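Long-range contacts in clavulanic acid biosynthesis oligopeptide binding protein 2 (Streptomyces clavuligerus, PDB 2WOL), which probably binds oligopeptides as an extracellular solute-binding protein of the clavulanic acid biosynthetic pathway: residues A[96-101]-A[173-178]; A[179-184]-A[496-501]; A[331-336]-A[409-414]; A[335-340]-A[403-408]. All blocks are in the same frame, centred on the assembly; numbering follows the deposited sequence.

Contact 1. Residues A[96-101]-A[173-178]; sequences GRTWTY and VFRLTR
Thr98, Trp99 and Thr100 pair with Arg175, Phe174 and Val173 as two neighbouring antiparallel strands, 98-101 and 173-175, whose axes run at 170° to each other. They are the two inner strands of a four-stranded antiparallel sheet. Trp99 and Phe174 form the hydrogen-bonded pair: Trp99 N donates to Phe174 O at 2.9 Å, and Phe174 N returns an almost straight bond to Trp99 O at 2.8 Å. A further bond, Leu176 N to Arg97 O at 2.7 Å, carries the pairing past the end of strand 173-175, and Arg97 with Thr98 forms a classic beta bulge opposite Ser93 of strand 91-93. On one face Val173 spreads its methyls between the two threonines; CG1, anti to the backbone N (chi1 -179°), lies 3.7 Å from Thr98 CG2. The other is aromatic and buried, with Phe183 of helix 183-186 packed on the Trp99 and Phe174 rings. There the Tyr101 side chain crosses that of Phe174 at about a right angle, bringing CD1 to the Phe174 ring edge, 3.9 Å from CE1. Next to it Leu176 CD1 touches Trp99 CD1, while the indole NE1 donates to Gly96 O at 3.1 Å from above the carbonyl plane.

Contact 2. Residues A[179-184]-A[496-501]; sequences PFSDFD and ETLHTT
Leu498, near the C-terminal end of the helix that begins at 488, fits against the loop formed by Pro179, Phe180 and Ser181, and this is where the packing is tight. Its CB sits 3.4 Å from Pro179 O, and its CD2 touches Ser181 OG at 3.7 Å and Phe180 CD1 at 3.8 Å. Phe180 points away from 496-501 at its CB, yet with CG anti to the backbone N (chi1 -165°) the ring still meets Leu498, the two side chains crossing obliquely. Tyr461 of helix 460-468 meets the Phe180 ring edge-to-face and also touches Leu498. Pro179 and His499 close the packed part, lying side by side with CB to CB at 3.6 Å. The loop turns here in a type I beta turn from Phe180 to Phe183, which leads into helix 183-186.

The solvent side is looser. The imidazole of His499 leads away from the loop and is exposed. One of its faces lies over Glu496 O, which is also gripped from opposite faces of its carbonyl plane by His499 N and by Thr500 OG1, the latter at 2.6 Å. On another flank a single water donates to both Ser181 OG, at 3.2 Å, and Thr497 OG1, at 2.9 Å. Ser181 OG in turn donates to Asp182 OD1 at 3.0 Å, from above the carboxylate plane.

Carbon packing around one leucine and a water between two hydroxyls thus carry much of the contact, which holds together without a charge pair across it.

Contact 3. Residues A[331-336]-A[409-414]; sequences KILLQD and VVESLA
Ser412 OG, which faces Leu333 across the contact, is gripped twice: it is hydrogen-bonded to Ala408 O, one turn back in its own helix, and to the backbone N of Asp330, just ahead of helix 331-337. With OG anti to its carbonyl carbon (chi1 -65°), the hydroxyl reaches both. These two bonds fasten the start of one helix to the flank of the other, and Asp330 OD1 meanwhile accepts from Leu333 N. The rest is van der Waals contact, part of it a leucine methyl against a carboxylate. Leu333 CD2 approaches Ser412 OG to 4.0 Å and lies against Glu411, coming nearest at the carboxylate carbon, CD, at 3.7 Å. The two side chains cross at about a right angle, and the extended Glu411 chain lays everything from CB to both carboxylate oxygens close to that one methyl, on the exposed side. Deeper in, Leu334 CD2 meets Val409 CG2 at 3.6 Å. Val409 points away from 331-336, but CG2 stands beside the backbone N, anti to the carbonyl carbon, and so reaches the leucine. Behind it Val409 rests on Leu420 of strand 418-425. The segment axes approach to 9.7 Å at 167°, a nearly antiparallel helix pair. Its second member, helix 401-414, joins the parallel strands 391-398 and 418-425, the connection of a beta-alpha-beta crossover.

Contact 4. Residues A[335-340]-A[403-408]; sequences QDARGG and RLVADA
Ala337 and Val405 bring the two backbones to a CA–CA distance of 5.2 Å, where the last turn of helix 331-337 comes up against helix 401-414. The first chain then leaves the helix in a Schellman motif. Gly340 N donates to Gln335 O at 2.9 Å, and Gly339 N to Asp336 O at 3.2 Å. Gly339 takes a positive phi of 130°, where a CB would be pressed against the preceding carbonyl O.

Across the contact the work falls to one methyl group. Ala337 CB points at the facing helix and rests 3.5 Å from the carbonyl O of Leu404. The same methyl meets Val405 CG2 at 4.1 Å and Ala408 CB at 4.0 Å, so it sits among groups from two successive turns. With a methyl as its whole side chain, Ala337 lets the backbones lie close. Val405 has CG1 anti to the backbone N (chi1 169°), which leaves CG2 beside that N, anti to the carbonyl carbon, and against the alanine. Leu404 adds its CB and CD1 beside Ala337 O on the more exposed side. Val405 CG2 also touches the aliphatic part of Arg338, at CD, 4.2 Å away.

Underneath lies the mixed sheet, with strands 523-534 and 303-309 nearest to hand: Val405 of helix 401-414 packs on Leu526 and His305, Gln335 of helix 331-337 on Val527, and Arg338, just beyond that helix, on Val527 and His305.

Along the chain contact 1 closes first and contact 2 opens at once after it. Their centres are 11 Å apart and they touch: Tyr101 OH bonds to Asp184 OD1, and strand 171-175 runs on through the loop to helix 183-186. Contact 2 then waits for residues 496-501, so contacts 3 and 4 fall within the intervening chain. Those two share Gln335, Asp336 and both of their helices, with centres 7 Å apart, forming one continuous helix-helix interface. It lies about 45 to 47 Å from contact 1, centre to centre, across the chain's middle. Contact 2 probably ties the lobe of the four-stranded sheet to that of the seven-stranded one.

Contact 1. Residues A[96-101]-A[173-178]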
# COMPACT_ATOMS: atom_id res chain seq x y z
N GLY A 96 0.57 25.36 -3.17
CA GLY A 96 0.72 23.96 -2.77
C GLY A 96 1.93 23.69 -1.88
O GLY A 96 2.22 22.53 -1.57
N ARG A 97 2.63 24.75 -1.48
CA ARG A 97 3.85 24.63 -0.69
C ARG A 97 3.62 24.75 0.81
O ARG A 97 4.45 24.28 1.60
CB ARG A 97 4.88 25.69 -1.11
CG ARG A 97 5.48 25.49 -2.49
CD ARG A 97 6.28 26.72 -2.90
NE ARG A 97 6.80 26.62 -4.27
CZ ARG A 97 6.13 26.99 -5.36
NH1 ARG A 97 4.91 27.49 -5.27
NH2 ARG A 97 6.70 26.86 -6.55
N THR A 98 2.53 25.38 1.22
CA THR A 98 2.26 25.59 2.64
C THR A 98 0.92 25.01 3.07
O THR A 98 -0.12 25.30 2.48
CB THR A 98 2.39 27.09 3.01
OG1 THR A 98 3.68 27.56 2.61
CG2 THR A 98 2.22 27.30 4.52
N TRP A 99 0.97 24.17 4.11
CA TRP A 99 -0.19 23.44 4.58
C TRP A 99 -0.41 23.72 6.06
O TRP A 99 0.47 23.47 6.89
CB TRP A 99 0.01 21.95 4.34
CG TRP A 99 -0.07 21.57 2.90
CD1 TRP A 99 0.84 21.85 1.92
CD2 TRP A 99 -1.13 20.86 2.27
NE1 TRP A 99 0.42 21.35 0.72
CE2 TRP A 99 -0.80 20.74 0.90
CE3 TRP A 99 -2.34 20.31 2.72
CZ2 TRP A 99 -1.63 20.09 -0.02
CZ3 TRP A 99 -3.16 19.66 1.81
CH2 TRP A 99 -2.80 19.55 0.46
N THR A 100 -1.59 24.24 6.37
CA THR A 100 -1.95 24.63 7.73
C THR A 100 -3.11 23.78 8.26
O THR A 100 -4.09 23.55 7.55
CB THR A 100 -2.33 26.13 7.77
OG1 THR A 100 -1.23 26.91 7.27
CG2 THR A 100 -2.67 26.59 9.18
N TYR A 101 -2.97 23.31 9.50
CA TYR A 101 -4.00 22.53 10.18
C TYR A 101 -4.30 23.14 11.54
O TYR A 101 -3.42 23.71 12.19
CB TYR A 101 -3.56 21.07 10.38
CG TYR A 101 -3.30 20.32 9.09
CD1 TYR A 101 -2.05 20.40 8.47
CD2 TYR A 101 -4.28 19.53 8.50
CE1 TYR A 101 -1.79 19.72 7.29
CE2 TYR A 101 -4.03 18.84 7.32
CZ TYR A 101 -2.79 18.94 6.72
OH TYR A 101 -2.50 18.28 5.54
N VAL A 173 1.82 24.41 11.02
CA VAL A 173 2.06 24.88 9.65
C VAL A 173 3.25 24.15 9.05
O VAL A 173 4.34 24.16 9.61
CB VAL A 173 2.33 26.42 9.61
CG1 VAL A 173 2.55 26.89 8.18
CG2 VAL A 173 1.17 27.19 10.25
N PHE A 174 3.03 23.51 7.90
CA PHE A 174 4.09 22.82 7.17
C PHE A 174 4.52 23.63 5.95
O PHE A 174 3.73 23.87 5.04
CB PHE A 174 3.62 21.43 6.73
CG PHE A 174 3.28 20.51 7.86
CD1 PHE A 174 1.97 20.41 8.34
CD2 PHE A 174 4.26 19.71 8.44
CE1 PHE A 174 1.65 19.56 9.38
CE2 PHE A 174 3.94 18.84 9.49
CZ PHE A 174 2.64 18.76 9.96
N ARG A 175 5.78 24.06 5.94
CA ARG A 175 6.33 24.82 4.82
C ARG A 175 7.19 23.88 3.98
O ARG A 175 8.34 23.61 4.31
CB ARG A 175 7.17 26.00 5.32
CG ARG A 175 6.40 27.06 6.09
CD ARG A 175 7.38 28.12 6.59
NE ARG A 175 6.72 29.29 7.16
CZ ARG A 175 7.38 30.34 7.66
NH1 ARG A 175 8.70 30.36 7.67
NH2 ARG A 175 6.70 31.37 8.16
N LEU A 176 6.61 23.40 2.88
CA LEU A 176 7.24 22.37 2.07
C LEU A 176 8.31 22.93 1.14
O LEU A 176 8.28 24.11 0.79
CB LEU A 176 6.19 21.58 1.27
CG LEU A 176 4.94 21.08 2.01
CD1 LEU A 176 4.04 20.29 1.07
CD2 LEU A 176 5.29 20.25 3.23
N THR A 177 9.26 22.07 0.76
CA THR A 177 10.36 22.45 -0.12
C THR A 177 9.91 22.56 -1.58
O THR A 177 10.64 23.09 -2.42
CB THR A 177 11.52 21.44 -0.04
OG1 THR A 177 11.03 20.12 -0.32
CG2 THR A 177 12.14 21.45 1.36
N ARG A 178 8.71 22.05 -1.86
CA ARG A 178 8.15 22.01 -3.21
C ARG A 178 6.64 21.82 -3.09
O ARG A 178 6.16 21.37 -2.05
CB ARG A 178 8.77 20.87 -4.03
CG ARG A 178 8.49 19.47 -3.47
CD ARG A 178 9.59 18.47 -3.84
NE ARG A 178 10.87 18.82 -3.23
CZ ARG A 178 11.90 18.00 -3.10
NH1 ARG A 178 11.82 16.74 -3.53
NH2 ARG A 178 13.02 18.43 -2.52
O HOH W 1 6.71 26.45 1.87
O HOH W 2 9.24 25.52 -3.83

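Contact 2. Residues A[179-184]-A[496-501]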
# COMPACT_ATOMS: atom_id res chain seq x y z
N PRO A 179 5.87 22.18 -4.14
CA PRO A 179 4.44 21.91 -4.09
C PRO A 179 4.15 20.42 -3.96
O PRO A 179 4.84 19.60 -4.58
CB PRO A 179 3.93 22.43 -5.44
CG PRO A 179 4.95 23.42 -5.87
CD PRO A 179 6.25 22.85 -5.40
N PHE A 180 3.17 20.07 -3.14
CA PHE A 180 2.78 18.68 -2.97
C PHE A 180 1.27 18.55 -2.78
O PHE A 180 0.76 18.72 -1.67
CB PHE A 180 3.55 18.01 -1.82
CG PHE A 180 3.46 16.51 -1.83
CD1 PHE A 180 4.23 15.77 -2.72
CD2 PHE A 180 2.58 15.84 -0.99
CE1 PHE A 180 4.15 14.39 -2.76
CE2 PHE A 180 2.49 14.46 -1.02
CZ PHE A 180 3.28 13.73 -1.91
N SER A 181 0.58 18.22 -3.87
CA SER A 181 -0.88 18.16 -3.90
C SER A 181 -1.48 17.19 -2.88
O SER A 181 -2.60 17.39 -2.41
CB SER A 181 -1.36 17.79 -5.32
OG SER A 181 -0.82 16.54 -5.74
N ASP A 182 -0.72 16.15 -2.54
CA ASP A 182 -1.26 15.02 -1.77
C ASP A 182 -0.93 15.05 -0.27
O ASP A 182 -0.94 14.01 0.39
CB ASP A 182 -0.80 13.69 -2.39
CG ASP A 182 -1.29 13.51 -3.82
OD1 ASP A 182 -2.15 14.29 -4.28
OD2 ASP A 182 -0.80 12.57 -4.48
N PHE A 183 -0.67 16.24 0.28
CA PHE A 183 -0.19 16.31 1.66
C PHE A 183 -1.16 15.78 2.73
O PHE A 183 -0.73 15.20 3.73
CB PHE A 183 0.30 17.72 2.01
CG PHE A 183 1.24 17.76 3.18
CD1 PHE A 183 2.57 17.33 3.05
CD2 PHE A 183 0.81 18.21 4.42
CE1 PHE A 183 3.44 17.36 4.12
CE2 PHE A 183 1.68 18.25 5.51
CZ PHE A 183 2.99 17.82 5.35
N ASP A 184 -2.47 15.96 2.52
CA ASP A 184 -3.46 15.41 3.46
C ASP A 184 -3.28 13.89 3.62
O ASP A 184 -3.55 13.34 4.69
CB ASP A 184 -4.89 15.69 2.98
CG ASP A 184 -5.44 17.04 3.45
OD1 ASP A 184 -4.83 17.71 4.32
OD2 ASP A 184 -6.51 17.42 2.93
N GLU A 496 4.46 19.00 -12.46
CA GLU A 496 3.30 19.82 -12.81
C GLU A 496 2.03 19.39 -12.07
O GLU A 496 1.29 20.24 -11.58
CB GLU A 496 3.06 19.86 -14.32
CG GLU A 496 2.07 20.94 -14.73
CD GLU A 496 1.90 21.09 -16.23
OE1 GLU A 496 2.74 20.56 -17.00
OE2 GLU A 496 0.92 21.74 -16.64
N THR A 497 1.79 18.08 -11.98
CA THR A 497 0.61 17.58 -11.26
C THR A 497 0.59 18.07 -9.81
O THR A 497 -0.47 18.41 -9.29
CB THR A 497 0.51 16.03 -11.26
OG1 THR A 497 1.52 15.46 -10.42
CG2 THR A 497 0.63 15.45 -12.67
N LEU A 498 1.77 18.12 -9.19
CA LEU A 498 1.90 18.44 -7.77
C LEU A 498 1.48 19.86 -7.39
O LEU A 498 1.12 20.11 -6.24
CB LEU A 498 3.31 18.12 -7.27
CG LEU A 498 3.66 16.63 -7.20
CD1 LEU A 498 5.13 16.44 -6.89
CD2 LEU A 498 2.78 15.88 -6.20
N HIS A 499 1.52 20.78 -8.36
CA HIS A 499 1.04 22.15 -8.13
C HIS A 499 -0.27 22.48 -8.87
O HIS A 499 -0.76 23.61 -8.78
CB HIS A 499 2.12 23.19 -8.46
CG HIS A 499 2.40 23.33 -9.93
ND1 HIS A 499 3.60 22.96 -10.49
CD2 HIS A 499 1.65 23.81 -10.94
CE1 HIS A 499 3.57 23.20 -11.79
NE2 HIS A 499 2.40 23.72 -12.09
N THR A 500 -0.81 21.51 -9.59
CA THR A 500 -2.07 21.70 -10.31
C THR A 500 -3.24 21.53 -9.34
O THR A 500 -3.43 20.45 -8.77
CB THR A 500 -2.19 20.74 -11.53
OG1 THR A 500 -1.10 20.97 -12.43
CG2 THR A 500 -3.50 20.96 -12.28
N THR A 501 -4.00 22.60 -9.16
CA THR A 501 -5.11 22.61 -8.20
C THR A 501 -6.34 21.88 -8.75
O THR A 501 -7.02 21.18 -8.00
CB THR A 501 -5.51 24.05 -7.79
OG1 THR A 501 -5.89 24.80 -8.95
CG2 THR A 501 -4.36 24.75 -7.08
O HOH W 3 -0.17 14.71 -8.24

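Contact 3. Residues A[331-336]-A[409-414]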
# COMPACT_ATOMS: atom_id res chain seq x y z
N LYS A 331 -0.72 -13.15 -22.07
CA LYS A 331 -1.38 -12.57 -20.90
C LYS A 331 -2.28 -13.58 -20.18
O LYS A 331 -2.47 -13.49 -18.97
CB LYS A 331 -2.20 -11.33 -21.29
CG LYS A 331 -1.41 -10.18 -21.95
CD LYS A 331 -0.30 -9.58 -21.07
CE LYS A 331 -0.82 -8.96 -19.78
NZ LYS A 331 -1.69 -7.76 -19.98
N ILE A 332 -2.83 -14.52 -20.94
CA ILE A 332 -3.68 -15.57 -20.40
C ILE A 332 -2.85 -16.54 -19.57
O ILE A 332 -3.20 -16.85 -18.42
CB ILE A 332 -4.46 -16.30 -21.53
CG1 ILE A 332 -5.32 -15.32 -22.34
CG2 ILE A 332 -5.30 -17.45 -20.96
CD1 ILE A 332 -6.34 -14.51 -21.53
N LEU A 333 -1.74 -17.00 -20.15
CA LEU A 333 -0.80 -17.89 -19.45
C LEU A 333 -0.24 -17.23 -18.19
O LEU A 333 -0.11 -17.87 -17.14
CB LEU A 333 0.35 -18.28 -20.39
CG LEU A 333 1.37 -19.32 -19.92
CD1 LEU A 333 0.74 -20.72 -19.90
CD2 LEU A 333 2.62 -19.31 -20.81
N LEU A 334 0.07 -15.94 -18.30
CA LEU A 334 0.63 -15.18 -17.19
C LEU A 334 -0.38 -15.00 -16.06
O LEU A 334 -0.04 -15.10 -14.89
CB LEU A 334 1.18 -13.83 -17.67
CG LEU A 334 2.49 -13.95 -18.46
CD1 LEU A 334 2.67 -12.79 -19.43
CD2 LEU A 334 3.68 -14.05 -17.51
N GLN A 335 -1.64 -14.77 -16.43
CA GLN A 335 -2.71 -14.68 -15.45
C GLN A 335 -2.96 -16.03 -14.78
O GLN A 335 -3.20 -16.10 -13.57
CB GLN A 335 -4.00 -14.16 -16.09
CG GLN A 335 -5.15 -14.02 -15.11
CD GLN A 335 -6.32 -13.30 -15.70
OE1 GLN A 335 -6.70 -13.55 -16.85
NE2 GLN A 335 -6.91 -12.38 -14.93
N ASP A 336 -2.90 -17.10 -15.57
CA ASP A 336 -3.06 -18.45 -15.03
C ASP A 336 -1.97 -18.78 -14.01
O ASP A 336 -2.24 -19.43 -13.01
CB ASP A 336 -3.09 -19.49 -16.16
CG ASP A 336 -4.42 -19.51 -16.92
OD1 ASP A 336 -5.35 -18.77 -16.52
OD2 ASP A 336 -4.52 -20.26 -17.91
N VAL A 409 6.71 -16.26 -18.22
CA VAL A 409 7.43 -15.30 -19.07
C VAL A 409 8.42 -16.05 -19.96
O VAL A 409 8.51 -15.79 -21.16
CB VAL A 409 8.17 -14.20 -18.24
CG1 VAL A 409 8.90 -13.23 -19.17
CG2 VAL A 409 7.20 -13.43 -17.36
N VAL A 410 9.15 -17.00 -19.37
CA VAL A 410 10.08 -17.85 -20.12
C VAL A 410 9.37 -18.55 -21.28
O VAL A 410 9.83 -18.49 -22.43
CB VAL A 410 10.75 -18.91 -19.19
CG1 VAL A 410 11.60 -19.90 -19.99
CG2 VAL A 410 11.59 -18.24 -18.12
N GLU A 411 8.24 -19.19 -20.98
CA GLU A 411 7.46 -19.90 -21.98
C GLU A 411 6.92 -18.98 -23.08
O GLU A 411 6.98 -19.31 -24.27
CB GLU A 411 6.31 -20.65 -21.29
CG GLU A 411 5.52 -21.58 -22.21
CD GLU A 411 4.48 -22.41 -21.47
OE1 GLU A 411 4.62 -22.63 -20.24
OE2 GLU A 411 3.51 -22.84 -22.12
N SER A 412 6.41 -17.81 -22.68
CA SER A 412 5.88 -16.82 -23.62
C SER A 412 6.95 -16.39 -24.61
O SER A 412 6.74 -16.42 -25.82
CB SER A 412 5.38 -15.58 -22.88
OG SER A 412 4.27 -15.86 -22.04
N LEU A 413 8.11 -16.00 -24.08
CA LEU A 413 9.15 -15.37 -24.89
C LEU A 413 9.94 -16.35 -25.74
O LEU A 413 10.51 -15.97 -26.76
CB LEU A 413 10.08 -14.54 -23.99
CG LEU A 413 9.44 -13.44 -23.14
CD1 LEU A 413 10.50 -12.56 -22.51
CD2 LEU A 413 8.46 -12.59 -23.96
N ALA A 414 9.98 -17.61 -25.31
CA ALA A 414 10.68 -18.66 -26.08
C ALA A 414 10.10 -18.80 -27.49
O ALA A 414 10.80 -19.21 -28.41
CB ALA A 414 10.62 -19.99 -25.35

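Contact 4. Residues A[335-340]-A[403-408]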
# COMPACT_ATOMS: atom_id res chain seq x y z
N GLN A 335 -1.64 -14.77 -16.43
CA GLN A 335 -2.71 -14.68 -15.45
C GLN A 335 -2.96 -16.03 -14.78
O GLN A 335 -3.20 -16.10 -13.57
CB GLN A 335 -4.00 -14.16 -16.09
CG GLN A 335 -5.15 -14.02 -15.11
CD GLN A 335 -6.32 -13.30 -15.70
OE1 GLN A 335 -6.70 -13.55 -16.85
NE2 GLN A 335 -6.91 -12.38 -14.93
N ASP A 336 -2.90 -17.10 -15.57
CA ASP A 336 -3.06 -18.45 -15.03
C ASP A 336 -1.97 -18.78 -14.01
O ASP A 336 -2.24 -19.43 -13.01
CB ASP A 336 -3.09 -19.49 -16.16
CG ASP A 336 -4.42 -19.51 -16.92
OD1 ASP A 336 -5.35 -18.77 -16.52
OD2 ASP A 336 -4.52 -20.26 -17.91
N ALA A 337 -0.76 -18.29 -14.26
CA ALA A 337 0.34 -18.43 -13.31
C ALA A 337 0.06 -17.67 -12.02
O ALA A 337 0.58 -18.02 -10.96
CB ALA A 337 1.65 -17.97 -13.94
N ARG A 338 -0.77 -16.63 -12.12
CA ARG A 338 -1.13 -15.78 -10.99
C ARG A 338 -2.41 -16.25 -10.27
O ARG A 338 -2.80 -15.67 -9.25
CB ARG A 338 -1.28 -14.32 -11.47
CG ARG A 338 -1.30 -13.27 -10.36
CD ARG A 338 0.03 -13.20 -9.63
NE ARG A 338 -0.15 -13.07 -8.19
CZ ARG A 338 0.83 -13.12 -7.29
NH1 ARG A 338 2.09 -13.28 -7.68
NH2 ARG A 338 0.55 -12.99 -6.00
N GLY A 339 -3.04 -17.31 -10.77
CA GLY A 339 -4.24 -17.86 -10.14
C GLY A 339 -5.42 -18.09 -11.07
O GLY A 339 -6.47 -18.59 -10.64
N GLY A 340 -5.26 -17.73 -12.34
CA GLY A 340 -6.27 -18.00 -13.36
C GLY A 340 -6.46 -19.50 -13.54
O GLY A 340 -5.63 -20.29 -13.08
N ARG A 403 7.73 -17.10 -9.01
CA ARG A 403 8.45 -18.07 -9.85
C ARG A 403 7.56 -18.64 -10.95
O ARG A 403 7.99 -18.78 -12.09
CB ARG A 403 9.07 -19.19 -9.00
CG ARG A 403 9.77 -20.30 -9.80
CD ARG A 403 10.89 -19.75 -10.67
NE ARG A 403 11.32 -20.70 -11.69
CZ ARG A 403 12.46 -21.39 -11.65
NH1 ARG A 403 13.30 -21.25 -10.63
NH2 ARG A 403 12.76 -22.23 -12.63
N LEU A 404 6.31 -18.96 -10.59
CA LEU A 404 5.34 -19.42 -11.58
C LEU A 404 5.13 -18.39 -12.69
O LEU A 404 5.07 -18.74 -13.87
CB LEU A 404 3.99 -19.76 -10.92
CG LEU A 404 3.94 -20.90 -9.90
CD1 LEU A 404 2.53 -21.04 -9.35
CD2 LEU A 404 4.42 -22.22 -10.49
N VAL A 405 5.05 -17.12 -12.30
CA VAL A 405 4.94 -16.03 -13.26
C VAL A 405 6.20 -15.94 -14.14
O VAL A 405 6.10 -15.83 -15.36
CB VAL A 405 4.63 -14.68 -12.56
CG1 VAL A 405 4.77 -13.50 -13.52
CG2 VAL A 405 3.22 -14.71 -11.97
N ALA A 406 7.37 -16.04 -13.51
CA ALA A 406 8.64 -16.04 -14.25
C ALA A 406 8.68 -17.15 -15.31
O ALA A 406 9.08 -16.90 -16.45
CB ALA A 406 9.83 -16.17 -13.30
N ASP A 407 8.25 -18.35 -14.93
CA ASP A 407 8.20 -19.49 -15.84
C ASP A 407 7.28 -19.22 -17.03
O ASP A 407 7.58 -19.62 -18.16
CB ASP A 407 7.74 -20.76 -15.11
CG ASP A 407 8.76 -21.27 -14.10
OD1 ASP A 407 9.96 -20.93 -14.22
OD2 ASP A 407 8.36 -22.04 -13.20
N ALA A 408 6.16 -18.56 -16.77
CA ALA A 408 5.23 -18.16 -17.83
C ALA A 408 5.84 -17.11 -18.76
O ALA A 408 5.53 -17.08 -19.96
CB ALA A 408 3.92 -17.68 -17.24